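Local atomic coordinates of HTH tetR-type domain-containing protein (Streptomyces coelicolor A3, PDB entry 3IUV), a protein that is of unknown specific function but probably binds DNA as a TetR-family transcription regulator. Residues I16-R21 / A38-P43. Numbering follows the deposited sequence.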
loop_
_atom_site.group_PDB
_atom_site.type_symbol
_atom_site.label_atom_id
_atom_site.label_comp_id
_atom_site.label_asym_id
_atom_site.label_seq_id
_atom_site.Cartn_x
_atom_site.Cartn_y
_atom_site.Cartn_z
ATOM N N ILE A 16 16.106 -8.090 16.022
ATOM C CA ILE A 16 15.148 -7.307 15.247
ATOM C C ILE A 16 15.688 -6.937 13.871
ATOM O O ILE A 16 14.984 -7.035 12.856
ATOM C CB ILE A 16 14.791 -6.030 15.985
ATOM C CG1 ILE A 16 14.024 -6.389 17.261
ATOM C CG2 ILE A 16 13.983 -5.114 15.085
ATOM C CD1 ILE A 16 13.724 -5.207 18.142
ATOM N N ASP A 17 16.943 -6.504 13.846
ATOM C CA ASP A 17 17.580 -6.099 12.603
ATOM C C ASP A 17 17.624 -7.265 11.651
ATOM O O ASP A 17 17.372 -7.125 10.462
ATOM C CB ASP A 17 18.990 -5.595 12.880
ATOM C CG ASP A 17 18.995 -4.199 13.482
ATOM O OD1 ASP A 17 18.141 -3.373 13.083
ATOM O OD2 ASP A 17 19.846 -3.925 14.352
ATOM N N ALA A 18 17.944 -8.428 12.193
ATOM C CA ALA A 18 17.981 -9.644 11.407
ATOM C C ALA A 18 16.598 -9.975 10.868
ATOM O O ALA A 18 16.457 -10.336 9.703
ATOM C CB ALA A 18 18.536 -10.795 12.248
ATOM N N ALA A 19 15.581 -9.851 11.718
ATOM C CA ALA A 19 14.210 -10.083 11.296
ATOM C C ALA A 19 13.977 -9.166 10.120
ATOM O O ALA A 19 13.460 -9.570 9.072
ATOM C CB ALA A 19 13.252 -9.738 12.409
ATOM N N ILE A 20 14.386 -7.918 10.314
ATOM C CA ILE A 20 14.313 -6.910 9.277
ATOM C C ILE A 20 14.917 -7.414 7.964
ATOM O O ILE A 20 14.254 -7.406 6.930
ATOM C CB ILE A 20 14.945 -5.573 9.760
ATOM C CG1 ILE A 20 13.850 -4.657 10.322
ATOM C CG2 ILE A 20 15.712 -4.875 8.646
ATOM C CD1 ILE A 20 14.363 -3.486 11.171
ATOM N N ARG A 21 16.152 -7.891 7.998
ATOM C CA ARG A 21 16.799 -8.324 6.761
ATOM C C ARG A 21 16.147 -9.565 6.146
ATOM O O ARG A 21 16.000 -9.662 4.921
ATOM C CB ARG A 21 18.293 -8.555 6.983
ATOM C CG ARG A 21 19.018 -7.328 7.503
ATOM C CD ARG A 21 20.497 -7.609 7.635
ATOM N NE ARG A 21 20.734 -8.933 8.206
ATOM C CZ ARG A 21 20.694 -9.210 9.508
ATOM N NH1 ARG A 21 20.421 -8.251 10.387
ATOM N NH2 ARG A 21 20.925 -10.449 9.932
ATOM N N ALA A 38 18.966 -18.081 12.772
ATOM C CA ALA A 38 19.999 -18.284 11.767
ATOM C C ALA A 38 20.600 -16.952 11.326
ATOM O O ALA A 38 21.799 -16.728 11.495
ATOM C CB ALA A 38 19.439 -19.045 10.563
ATOM N N GLU A 39 19.774 -16.067 10.771
ATOM C CA GLU A 39 20.302 -14.817 10.221
ATOM C C GLU A 39 21.087 -14.010 11.240
ATOM O O GLU A 39 22.036 -13.317 10.881
ATOM C CB GLU A 39 19.209 -13.944 9.586
ATOM C CG GLU A 39 19.330 -13.787 8.060
ATOM C CD GLU A 39 20.774 -13.583 7.583
ATOM O OE1 GLU A 39 21.521 -14.588 7.469
ATOM O OE2 GLU A 39 21.154 -12.419 7.306
ATOM N N ALA A 40 20.697 -14.111 12.509
ATOM C CA ALA A 40 21.303 -13.301 13.558
ATOM C C ALA A 40 22.534 -13.973 14.151
ATOM O O ALA A 40 23.268 -13.356 14.927
ATOM C CB ALA A 40 20.283 -12.990 14.652
ATOM N N ASP A 41 22.766 -15.229 13.772
ATOM C CA ASP A 41 23.804 -16.036 14.404
ATOM C C ASP A 41 23.636 -15.879 15.918
ATOM O O ASP A 41 24.500 -15.355 16.632
ATOM C CB ASP A 41 25.200 -15.617 13.934
ATOM C CG ASP A 41 26.266 -16.665 14.242
ATOM O OD1 ASP A 41 25.967 -17.880 14.165
ATOM O OD2 ASP A 41 27.409 -16.271 14.560
ATOM N N VAL A 42 22.485 -16.343 16.383
ATOM C CA VAL A 42 22.033 -16.144 17.743
ATOM C C VAL A 42 21.212 -17.376 18.058
ATOM O O VAL A 42 20.520 -17.903 17.190
ATOM C CB VAL A 42 21.175 -14.849 17.842
ATOM C CG1 VAL A 42 19.924 -15.078 18.663
ATOM C CG2 VAL A 42 22.010 -13.681 18.363
ATOM N N PRO A 43 21.318 -17.877 19.286
ATOM C CA PRO A 43 20.540 -19.063 19.633
ATOM C C PRO A 43 19.040 -18.844 19.473
ATOM O O PRO A 43 18.538 -17.745 19.707
ATOM C CB PRO A 43 20.888 -19.279 21.112
ATOM C CG PRO A 43 22.253 -18.712 21.238
ATOM C CD PRO A 43 22.296 -17.524 20.325
#
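Ala-18 meets Ala-40 where helix 11-24 passes the last turn of helix 33-40. The two methyl groups touch, CB of Ala-18 lying 3.7 Å from CB of Ala-40. Small side chains allow a close approach of the backbones here, and the CA atoms of Ala-18 and Ala-40 are 5.4 Å apart. This is the tighter side of the contact, and Ala-18 is buried in it.

The other side is exposed and polar. NH2 of Arg-21 donates a hydrogen bond to OE2 of Glu-39 at 3.3 Å, with an N-H...O angle of 161°, as part of a salt bridge. OE2 lies near the guanidinium plane, but NH2 stands above the carboxylate plane. The two planes are 67° apart. The Arg-21 chain bends at chi3 (-42°), which turns NE toward Glu-39. Ala-18 C lies above one face of the guanidinium, toward its rim.

After Ala-40 the helix ends in a Schellman motif, with Asp-41 at positive phi. NH2 of Arg-14 is hydrogen-bonded to O of Ala-40, and Val-42 packs back on helix 11-24. The contact joins helix 11-24 to the first helix of the predicted helix-turn-helix, an arrangement typical of the three-helix DNA-binding domain of the TetR family.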